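Local structure of erythrocyte binding antigen 140 (Plasmodium falciparum, 4GF2) at residues A[398-403]-A[479-484]; A[92-97]-A[141-146]; A[235-240]-A[251-256]. The protein probably binds a receptor on the host erythrocyte surface during invasion, the piece described here carrying two Duffy-binding domains of a longer membrane protein. The protein carries 3 engineered substitutions. All blocks are in the same frame, centred on the assembly; numbering follows the deposited sequence.

Interaction 1: residues A[398-403]-A[479-484]; sequences SYADLA and FLRWFK
Asp401 OD1 is a shared acceptor: Trp482 NE1 and Arg481 NH2 both reach it from the facing helix, and Gln478 NE2, just ahead of 479-484, adds a further hydrogen bond. The indole bond is the shorter of the two across the contact, 2.9 Å from Trp482 NE1 to Asp401 OD1, and is bent to 145° at the hydrogen. It uses the syn lone pair, and the oxygen lies near the plane of the indole while the carboxylate stands almost perpendicular to that ring. Arg481 NH2 completes a salt bridge to Asp401 OD1 at 3.0 Å, although its hydrogen-bond geometry is weak. At the same edge a water accepts from Arg481 NE at 2.7 Å. A bend in the arginine chain (chi3 -44°) lays one face of the guanidinium against Ala400, whose CB is 3.2 Å from Arg481 NE; the edge is thus turned to the acid and a face to the methyl group. Further partners balance these buried charges: Arg344 pairs with Asp401 OD2, while Arg481 NH1 binds Asp404 and the carbonyl of Ile476. Such pairing would probably favour the ionised forms of both residues. Segments 398-403 of helix 388-407 and 479-484 of helix 478-508 run nearly antiparallel (155°), their axes 11.0 Å apart, a spacing bridged by Arg481 and Trp482 reaching to Asp401 and Ala400. Within this Duffy-binding domain, Phe473 of helix 470-475 packs on both Ala400 and Arg481.

Interaction 2: residues A[92-97]-A[141-146]; sequences NSFSDF and EWWEKN
Phe94 and Trp143 form the aromatic part of this contact, the phenyl meeting the benzo ring of the indole. Phe94 CZ comes to 3.5 Å from Trp143 CZ2, and CE1 of the same phenyl also lies near this corner of the indole. The pair is oblique: the phenyl and the six-membered ring of the tryptophan have centroids 5.3 Å apart and planes at 44°. Trp143 reaches over because its CG is anti to the backbone N (chi1 -174°), carrying the benzo end of the indole across to the other helix. The aliphatic part is smaller. Phe97 presents its CB, 4.1 Å from Trp143 CH2, while its ring turns from 141-146 to helix 56-78. No hydrogen bond crosses the contact. The polar element belongs to 141-146 itself: Asn146 ND2 donates to Trp142 O at 2.8 Å, nearly straight at 166°, and the same nitrogen sits 3.2 Å above the Trp142 ring plane, over its centre. This ties the asparagine amide back onto its own helix. A glycerol, probably from the crystallisation liquor, is bound by Ser95 OG and Phe97 O beside the contact. The Phe94-Trp143 pair joins helices 83-101 and 132-155 of the first Duffy-binding domain; Trp151 of the latter adds an edge-to-face partner for Phe94, and Phe97 packs on Phe63 and Val67 of helix 56-78.

Interaction 3: residues A[235-240]-A[251-256]; sequences VLTNLY and NFLNDL
Tyr240 and Phe252 both swing their rings out with CG opposite the backbone N (chi1 -177° and -178°), and these matching torsions bring the two aromatics from facing helices side by side. The setting is a helical hairpin: helix 213-242 ends soon after Tyr240, a short loop turns the chain, and helix 252-259 returns in a roughly antiparallel sense, the axes of the short segments 235-240 and 252-256 approaching to 11.5 Å. The contact is one of van der Waals packing, with no hydrogen bond between the segments. Phe252 CD2 sits over one face of the Tyr240 ring, displaced toward the rim, and comes within 3.5 Å of Tyr240 CE1. The rings are near parallel, their planes 30° apart, but offset until little of one ring lies over the other, with centroids 5.0 Å apart. Leu253, the next residue, also points at the first helix. Its branched end runs alongside Tyr240, where Leu253 CD1 is 3.5 Å from Tyr240 CD2. The same isobutyl end fits against Thr237, at the point where the two backbones come nearest. Beyond the hairpin, helix 175-202 packs on it through Ile180, against Leu253, and Asn177, against Tyr240. The loop is drawn in as well: Lys249 O is hydrogen-bonded to Tyr240 OH, which would steady the phenol end, and the carboxylate of Asp248 accepts from the backbone N of Leu253 and of Asn254 in the first turn of the second helix. Thr237 turns its hydroxyl rather than a methyl to the leucine, and Thr237 OG1 is 3.3 Å from both Leu253 CD1 and Leu253 CD2.

The three contacts follow one another along the chain, interaction 2 first, then 3, then 1, and none touches another. Interactions 2 and 3 lie on the same side of the chain's centre, their centres 24 Å apart and nearest atoms about 11 Å apart; helix 175-202 runs by both, meeting Ser95 in one and Leu253 in the other. Interaction 1 is across the chain's centre in the second Duffy-binding domain, its centre 75 Å from that of interaction 2 and 57 Å from that of interaction 3. In interaction 2 the side chain of Phe97 is about 3 Å from a bound glycerol, probably from the crystallisation liquor.

Interaction 1: residues A[398-403]-A[479-484]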
loop_
_atom_site.group_PDB
_atom_site.type_symbol
_atom_site.label_atom_id
_atom_site.label_comp_id
_atom_site.label_asym_id
_atom_site.label_seq_id
_atom_site.Cartn_x
_atom_site.Cartn_y
_atom_site.Cartn_z
ATOM N N SER A 398 17.376 -17.134 -5.483
ATOM C CA SER A 398 16.113 -16.590 -5.975
ATOM C C SER A 398 15.909 -15.150 -5.509
ATOM O O SER A 398 15.361 -14.323 -6.233
ATOM C CB SER A 398 14.941 -17.469 -5.540
ATOM O OG SER A 398 14.936 -18.680 -6.277
ATOM N N TYR A 399 16.361 -14.854 -4.298
ATOM C CA TYR A 399 16.344 -13.488 -3.797
ATOM C C TYR A 399 17.075 -12.554 -4.759
ATOM O O TYR A 399 16.564 -11.496 -5.127
ATOM C CB TYR A 399 17.006 -13.430 -2.423
ATOM C CG TYR A 399 17.247 -12.027 -1.928
ATOM C CD1 TYR A 399 16.183 -11.191 -1.625
ATOM C CD2 TYR A 399 18.536 -11.538 -1.760
ATOM C CE1 TYR A 399 16.392 -9.908 -1.171
ATOM C CE2 TYR A 399 18.754 -10.252 -1.301
ATOM C CZ TYR A 399 17.676 -9.442 -1.009
ATOM O OH TYR A 399 17.877 -8.162 -0.552
ATOM N N ALA A 400 18.276 -12.952 -5.163
ATOM C CA ALA A 400 19.096 -12.137 -6.053
ATOM C C ALA A 400 18.470 -12.023 -7.445
ATOM O O ALA A 400 18.567 -10.983 -8.093
ATOM C CB ALA A 400 20.493 -12.715 -6.148
ATOM N N ASP A 401 17.839 -13.096 -7.910
ATOM C CA ASP A 401 17.174 -13.067 -9.204
ATOM C C ASP A 401 16.016 -12.079 -9.166
ATOM O O ASP A 401 15.776 -11.352 -10.129
ATOM C CB ASP A 401 16.659 -14.453 -9.592
ATOM C CG ASP A 401 17.745 -15.349 -10.156
ATOM O OD1 ASP A 401 18.800 -14.832 -10.580
ATOM O OD2 ASP A 401 17.533 -16.578 -10.192
ATOM N N LEU A 402 15.298 -12.054 -8.049
ATOM C CA LEU A 402 14.190 -11.123 -7.892
ATOM C C LEU A 402 14.712 -9.701 -7.982
ATOM O O LEU A 402 14.131 -8.857 -8.667
ATOM C CB LEU A 402 13.485 -11.340 -6.557
ATOM C CG LEU A 402 12.649 -12.614 -6.462
ATOM C CD1 LEU A 402 12.239 -12.883 -5.022
ATOM C CD2 LEU A 402 11.427 -12.507 -7.352
ATOM N N ALA A 403 15.822 -9.448 -7.294
ATOM C CA ALA A 403 16.464 -8.144 -7.327
ATOM C C ALA A 403 16.793 -7.748 -8.765
ATOM O O ALA A 403 16.572 -6.607 -9.172
ATOM C CB ALA A 403 17.724 -8.165 -6.489
ATOM N N PHE A 479 24.888 -13.590 -14.075
ATOM C CA PHE A 479 25.532 -14.703 -14.765
ATOM C C PHE A 479 26.576 -15.393 -13.896
ATOM O O PHE A 479 26.684 -16.620 -13.898
ATOM C CB PHE A 479 26.201 -14.236 -16.053
ATOM C CG PHE A 479 27.166 -15.235 -16.615
ATOM C CD1 PHE A 479 26.708 -16.399 -17.207
ATOM C CD2 PHE A 479 28.532 -15.019 -16.540
ATOM C CE1 PHE A 479 27.594 -17.324 -17.722
ATOM C CE2 PHE A 479 29.422 -15.939 -17.053
ATOM C CZ PHE A 479 28.953 -17.093 -17.644
ATOM N N LEU A 480 27.356 -14.600 -13.169
ATOM C CA LEU A 480 28.385 -15.144 -12.294
ATOM C C LEU A 480 27.753 -15.976 -11.181
ATOM O O LEU A 480 28.282 -17.021 -10.800
ATOM C CB LEU A 480 29.242 -14.020 -11.703
ATOM C CG LEU A 480 30.145 -13.283 -12.697
ATOM C CD1 LEU A 480 30.837 -12.101 -12.032
ATOM C CD2 LEU A 480 31.174 -14.229 -13.291
ATOM N N ARG A 481 26.616 -15.516 -10.669
ATOM C CA ARG A 481 25.907 -16.257 -9.638
ATOM C C ARG A 481 25.385 -17.564 -10.210
ATOM O O ARG A 481 25.425 -18.601 -9.548
ATOM C CB ARG A 481 24.747 -15.437 -9.080
ATOM C CG ARG A 481 25.152 -14.073 -8.549
ATOM C CD ARG A 481 24.047 -13.461 -7.705
ATOM N NE ARG A 481 22.726 -13.612 -8.315
ATOM C CZ ARG A 481 22.111 -12.688 -9.050
ATOM N NH1 ARG A 481 22.685 -11.514 -9.292
ATOM N NH2 ARG A 481 20.906 -12.939 -9.545
ATOM N N TRP A 482 24.900 -17.511 -11.446
ATOM C CA TRP A 482 24.329 -18.684 -12.094
ATOM C C TRP A 482 25.408 -19.695 -12.434
ATOM O O TRP A 482 25.226 -20.893 -12.236
ATOM C CB TRP A 482 23.572 -18.281 -13.360
ATOM C CG TRP A 482 22.313 -17.549 -13.071
ATOM C CD1 TRP A 482 21.785 -17.281 -11.839
ATOM C CD2 TRP A 482 21.407 -16.991 -14.028
ATOM N NE1 TRP A 482 20.607 -16.588 -11.972
ATOM C CE2 TRP A 482 20.354 -16.398 -13.305
ATOM C CE3 TRP A 482 21.385 -16.935 -15.423
ATOM C CZ2 TRP A 482 19.294 -15.754 -13.932
ATOM C CZ3 TRP A 482 20.332 -16.297 -16.043
ATOM C CH2 TRP A 482 19.300 -15.715 -15.299
ATOM N N PHE A 483 26.526 -19.202 -12.953
ATOM C CA PHE A 483 27.646 -20.055 -13.328
ATOM C C PHE A 483 28.046 -20.945 -12.153
ATOM O O PHE A 483 28.199 -22.158 -12.303
ATOM C CB PHE A 483 28.837 -19.196 -13.762
ATOM C CG PHE A 483 29.959 -19.974 -14.400
ATOM C CD1 PHE A 483 29.779 -21.284 -14.816
ATOM C CD2 PHE A 483 31.200 -19.390 -14.579
ATOM C CE1 PHE A 483 30.814 -21.990 -15.400
ATOM C CE2 PHE A 483 32.238 -20.092 -15.162
ATOM C CZ PHE A 483 32.044 -21.393 -15.572
ATOM N N LYS A 484 28.211 -20.337 -10.984
ATOM C CA LYS A 484 28.544 -21.079 -9.774
ATOM C C LYS A 484 27.423 -22.045 -9.397
ATOM O O LYS A 484 27.682 -23.178 -8.994
ATOM C CB LYS A 484 28.824 -20.123 -8.612
ATOM C CG LYS A 484 28.175 -20.545 -7.306
ATOM C CD LYS A 484 28.662 -19.712 -6.132
ATOM C CE LYS A 484 27.606 -19.627 -5.042
ATOM N NZ LYS A 484 27.092 -20.965 -4.637
HETATM O O HOH W 1 20.971 -15.708 -8.382
#

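Interaction 2: residues A[92-97]-A[141-146]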
loop_
_atom_site.group_PDB
_atom_site.type_symbol
_atom_site.label_atom_id
_atom_site.label_comp_id
_atom_site.label_asym_id
_atom_site.label_seq_id
_atom_site.Cartn_x
_atom_site.Cartn_y
_atom_site.Cartn_z
ATOM N N ASN A 92 -27.801 24.164 13.012
ATOM C CA ASN A 92 -26.380 24.478 13.067
ATOM C C ASN A 92 -26.045 25.761 12.330
ATOM O O ASN A 92 -25.112 26.468 12.701
ATOM C CB ASN A 92 -25.554 23.315 12.530
ATOM C CG ASN A 92 -25.564 22.134 13.463
ATOM O OD1 ASN A 92 -25.914 22.265 14.634
ATOM N ND2 ASN A 92 -25.175 20.972 12.958
ATOM N N SER A 93 -26.809 26.071 11.292
ATOM C CA SER A 93 -26.595 27.324 10.587
ATOM C C SER A 93 -27.112 28.493 11.409
ATOM O O SER A 93 -26.506 29.564 11.411
ATOM C CB SER A 93 -27.241 27.305 9.205
ATOM O OG SER A 93 -26.348 26.746 8.260
ATOM N N PHE A 94 -28.225 28.293 12.111
ATOM C CA PHE A 94 -28.748 29.343 12.979
ATOM C C PHE A 94 -27.711 29.689 14.040
ATOM O O PHE A 94 -27.504 30.856 14.374
ATOM C CB PHE A 94 -30.049 28.914 13.651
ATOM C CG PHE A 94 -30.610 29.946 14.594
ATOM C CD1 PHE A 94 -31.256 31.069 14.109
ATOM C CD2 PHE A 94 -30.488 29.792 15.964
ATOM C CE1 PHE A 94 -31.770 32.015 14.967
ATOM C CE2 PHE A 94 -31.002 30.738 16.827
ATOM C CZ PHE A 94 -31.648 31.848 16.327
ATOM N N SER A 95 -27.055 28.661 14.563
ATOM C CA SER A 95 -26.061 28.851 15.603
ATOM C C SER A 95 -24.854 29.615 15.072
ATOM O O SER A 95 -24.275 30.432 15.782
ATOM C CB SER A 95 -25.624 27.500 16.164
ATOM O OG SER A 95 -26.734 26.803 16.692
ATOM N N ASP A 96 -24.477 29.350 13.824
ATOM C CA ASP A 96 -23.348 30.045 13.211
ATOM C C ASP A 96 -23.684 31.504 12.919
ATOM O O ASP A 96 -22.815 32.371 13.010
ATOM C CB ASP A 96 -22.892 29.337 11.936
ATOM C CG ASP A 96 -22.004 28.140 12.220
ATOM O OD1 ASP A 96 -21.263 28.180 13.221
ATOM O OD2 ASP A 96 -22.044 27.163 11.443
ATOM N N PHE A 97 -24.939 31.778 12.573
ATOM C CA PHE A 97 -25.388 33.163 12.447
ATOM C C PHE A 97 -25.146 33.887 13.766
ATOM O O PHE A 97 -24.655 35.017 13.786
ATOM C CB PHE A 97 -26.871 33.249 12.076
ATOM C CG PHE A 97 -27.146 33.088 10.604
ATOM C CD1 PHE A 97 -26.588 33.956 9.682
ATOM C CD2 PHE A 97 -27.986 32.080 10.146
ATOM C CE1 PHE A 97 -26.847 33.810 8.326
ATOM C CE2 PHE A 97 -28.249 31.934 8.797
ATOM C CZ PHE A 97 -27.677 32.799 7.885
ATOM N N GLU A 141 -26.352 41.520 23.228
ATOM C CA GLU A 141 -27.651 41.985 23.693
ATOM C C GLU A 141 -28.640 42.033 22.528
ATOM O O GLU A 141 -29.787 41.618 22.659
ATOM C CB GLU A 141 -27.526 43.363 24.342
ATOM C CG GLU A 141 -26.663 43.381 25.596
ATOM C CD GLU A 141 -26.569 44.761 26.224
ATOM O OE1 GLU A 141 -27.607 45.449 26.310
ATOM O OE2 GLU A 141 -25.455 45.158 26.628
ATOM N N TRP A 142 -28.187 42.534 21.384
ATOM C CA TRP A 142 -29.049 42.641 20.216
ATOM C C TRP A 142 -29.558 41.261 19.814
ATOM O O TRP A 142 -30.747 41.074 19.556
ATOM C CB TRP A 142 -28.298 43.289 19.052
ATOM C CG TRP A 142 -29.156 43.502 17.847
ATOM C CD1 TRP A 142 -29.826 44.639 17.511
ATOM C CD2 TRP A 142 -29.442 42.546 16.817
ATOM N NE1 TRP A 142 -30.510 44.455 16.333
ATOM C CE2 TRP A 142 -30.293 43.179 15.887
ATOM C CE3 TRP A 142 -29.066 41.220 16.592
ATOM C CZ2 TRP A 142 -30.772 42.528 14.753
ATOM C CZ3 TRP A 142 -29.543 40.576 15.467
ATOM C CH2 TRP A 142 -30.386 41.229 14.560
ATOM N N TRP A 143 -28.658 40.288 19.768
ATOM C CA TRP A 143 -29.057 38.931 19.441
ATOM C C TRP A 143 -30.104 38.446 20.439
ATOM O O TRP A 143 -31.108 37.845 20.056
ATOM C CB TRP A 143 -27.854 37.988 19.429
ATOM C CG TRP A 143 -28.214 36.626 18.947
ATOM C CD1 TRP A 143 -28.467 35.525 19.711
ATOM C CD2 TRP A 143 -28.390 36.222 17.588
ATOM N NE1 TRP A 143 -28.781 34.455 18.907
ATOM C CE2 TRP A 143 -28.742 34.859 17.598
ATOM C CE3 TRP A 143 -28.281 36.879 16.358
ATOM C CZ2 TRP A 143 -28.985 34.143 16.433
ATOM C CZ3 TRP A 143 -28.520 36.164 15.200
ATOM C CH2 TRP A 143 -28.870 34.811 15.246
ATOM N N GLU A 144 -29.871 38.720 21.718
ATOM C CA GLU A 144 -30.790 38.298 22.768
ATOM C C GLU A 144 -32.220 38.711 22.437
ATOM O O GLU A 144 -33.153 37.919 22.567
ATOM C CB GLU A 144 -30.380 38.902 24.114
ATOM C CG GLU A 144 -29.886 37.888 25.134
ATOM C CD GLU A 144 -30.960 36.900 25.552
ATOM O OE1 GLU A 144 -31.961 37.328 26.166
ATOM O OE2 GLU A 144 -30.800 35.695 25.267
ATOM N N LYS A 145 -32.383 39.953 21.998
ATOM C CA LYS A 145 -33.710 40.515 21.785
ATOM C C LYS A 145 -34.339 40.100 20.456
ATOM O O LYS A 145 -35.560 40.133 20.306
ATOM C CB LYS A 145 -33.648 42.040 21.890
ATOM C CG LYS A 145 -33.456 42.523 23.323
ATOM C CD LYS A 145 -32.591 43.768 23.409
ATOM C CE LYS A 145 -32.323 44.139 24.863
ATOM N NZ LYS A 145 -31.420 45.313 25.006
ATOM N N ASN A 146 -33.512 39.691 19.500
ATOM C CA ASN A 146 -33.999 39.414 18.155
ATOM C C ASN A 146 -33.983 37.939 17.767
ATOM O O ASN A 146 -34.577 37.559 16.761
ATOM C CB ASN A 146 -33.191 40.220 17.139
ATOM C CG ASN A 146 -33.481 41.702 17.216
ATOM O OD1 ASN A 146 -34.446 42.184 16.630
ATOM N ND2 ASN A 146 -32.650 42.434 17.950
#

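Interaction 3: residues A[235-240]-A[251-256]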
loop_
_atom_site.group_PDB
_atom_site.type_symbol
_atom_site.label_atom_id
_atom_site.label_comp_id
_atom_site.label_asym_id
_atom_site.label_seq_id
_atom_site.Cartn_x
_atom_site.Cartn_y
_atom_site.Cartn_z
ATOM N N VAL A 235 -7.454 18.228 15.143
ATOM C CA VAL A 235 -7.562 19.680 15.139
ATOM C C VAL A 235 -8.702 20.138 16.038
ATOM O O VAL A 235 -8.499 20.900 16.980
ATOM C CB VAL A 235 -7.815 20.212 13.719
ATOM C CG1 VAL A 235 -8.302 21.659 13.762
ATOM C CG2 VAL A 235 -6.556 20.083 12.876
ATOM N N LEU A 236 -9.902 19.660 15.738
ATOM C CA LEU A 236 -11.097 20.070 16.465
ATOM C C LEU A 236 -10.968 19.788 17.959
ATOM O O LEU A 236 -11.384 20.597 18.789
ATOM C CB LEU A 236 -12.331 19.355 15.903
ATOM C CG LEU A 236 -12.702 19.700 14.457
ATOM C CD1 LEU A 236 -13.842 18.816 13.951
ATOM C CD2 LEU A 236 -13.078 21.168 14.344
ATOM N N THR A 237 -10.385 18.643 18.294
ATOM C CA THR A 237 -10.299 18.212 19.681
ATOM C C THR A 237 -9.265 19.037 20.441
ATOM O O THR A 237 -9.423 19.300 21.634
ATOM C CB THR A 237 -9.955 16.710 19.788
ATOM O OG1 THR A 237 -10.673 16.131 20.882
ATOM C CG2 THR A 237 -8.461 16.495 19.990
ATOM N N ASN A 238 -8.206 19.446 19.748
ATOM C CA ASN A 238 -7.191 20.298 20.354
ATOM C C ASN A 238 -7.734 21.706 20.550
ATOM O O ASN A 238 -7.463 22.350 21.562
ATOM C CB ASN A 238 -5.930 20.338 19.493
ATOM C CG ASN A 238 -5.275 18.978 19.357
ATOM O OD1 ASN A 238 -5.512 18.077 20.163
ATOM N ND2 ASN A 238 -4.440 18.822 18.334
ATOM N N LEU A 239 -8.512 22.176 19.579
ATOM C CA LEU A 239 -9.129 23.494 19.669
ATOM C C LEU A 239 -10.097 23.566 20.847
ATOM O O LEU A 239 -10.276 24.624 21.451
ATOM C CB LEU A 239 -9.851 23.836 18.365
ATOM C CG LEU A 239 -8.929 24.140 17.183
ATOM C CD1 LEU A 239 -9.730 24.269 15.906
ATOM C CD2 LEU A 239 -8.125 25.408 17.433
ATOM N N TYR A 240 -10.718 22.439 21.177
ATOM C CA TYR A 240 -11.601 22.387 22.331
ATOM C C TYR A 240 -10.807 22.655 23.602
ATOM O O TYR A 240 -11.097 23.598 24.338
ATOM C CB TYR A 240 -12.304 21.035 22.425
ATOM C CG TYR A 240 -13.289 20.963 23.567
ATOM C CD1 TYR A 240 -14.525 21.588 23.482
ATOM C CD2 TYR A 240 -12.981 20.276 24.731
ATOM C CE1 TYR A 240 -15.429 21.529 24.524
ATOM C CE2 TYR A 240 -13.881 20.211 25.780
ATOM C CZ TYR A 240 -15.101 20.838 25.670
ATOM O OH TYR A 240 -15.995 20.773 26.709
ATOM N N ASN A 251 -15.914 16.767 30.545
ATOM C CA ASN A 251 -15.784 15.480 29.869
ATOM C C ASN A 251 -16.439 15.466 28.496
ATOM O O ASN A 251 -16.761 14.401 27.966
ATOM C CB ASN A 251 -16.393 14.371 30.727
ATOM C CG ASN A 251 -15.812 14.331 32.120
ATOM O OD1 ASN A 251 -14.734 13.778 32.341
ATOM N ND2 ASN A 251 -16.523 14.921 33.074
ATOM N N PHE A 252 -16.635 16.645 27.918
ATOM C CA PHE A 252 -17.259 16.746 26.608
ATOM C C PHE A 252 -16.621 15.761 25.636
ATOM O O PHE A 252 -17.305 14.907 25.069
ATOM C CB PHE A 252 -17.144 18.173 26.070
ATOM C CG PHE A 252 -17.814 18.375 24.740
ATOM C CD1 PHE A 252 -19.191 18.320 24.629
ATOM C CD2 PHE A 252 -17.063 18.622 23.603
ATOM C CE1 PHE A 252 -19.809 18.507 23.406
ATOM C CE2 PHE A 252 -17.676 18.812 22.381
ATOM C CZ PHE A 252 -19.050 18.753 22.281
ATOM N N LEU A 253 -15.311 15.872 25.450
ATOM C CA LEU A 253 -14.606 15.005 24.508
ATOM C C LEU A 253 -14.682 13.554 24.961
ATOM O O LEU A 253 -14.956 12.658 24.161
ATOM C CB LEU A 253 -13.145 15.435 24.361
ATOM C CG LEU A 253 -12.936 16.856 23.836
ATOM C CD1 LEU A 253 -11.463 17.227 23.858
ATOM C CD2 LEU A 253 -13.509 16.999 22.433
ATOM N N ASN A 254 -14.444 13.330 26.250
ATOM C CA ASN A 254 -14.491 11.990 26.819
ATOM C C ASN A 254 -15.852 11.333 26.607
ATOM O O ASN A 254 -15.952 10.282 25.971
ATOM C CB ASN A 254 -14.163 12.036 28.312
ATOM C CG ASN A 254 -14.308 10.685 28.982
ATOM O OD1 ASN A 254 -15.248 10.454 29.743
ATOM N ND2 ASN A 254 -13.377 9.780 28.697
ATOM N N ASP A 255 -16.895 11.957 27.147
ATOM C CA ASP A 255 -18.264 11.485 26.955
ATOM C C ASP A 255 -18.508 11.133 25.492
ATOM O O ASP A 255 -19.015 10.055 25.183
ATOM C CB ASP A 255 -19.268 12.551 27.398
ATOM C CG ASP A 255 -19.211 12.824 28.887
ATOM O OD1 ASP A 255 -18.913 11.886 29.655
ATOM O OD2 ASP A 255 -19.471 13.977 29.290
ATOM N N LEU A 256 -18.144 12.046 24.597
ATOM C CA LEU A 256 -18.346 11.841 23.169
ATOM C C LEU A 256 -17.692 10.552 22.685
ATOM O O LEU A 256 -18.242 9.846 21.841
ATOM C CB LEU A 256 -17.804 13.034 22.381
ATOM C CG LEU A 256 -17.689 12.837 20.869
ATOM C CD1 LEU A 256 -18.233 14.043 20.129
ATOM C CD2 LEU A 256 -16.241 12.586 20.485
#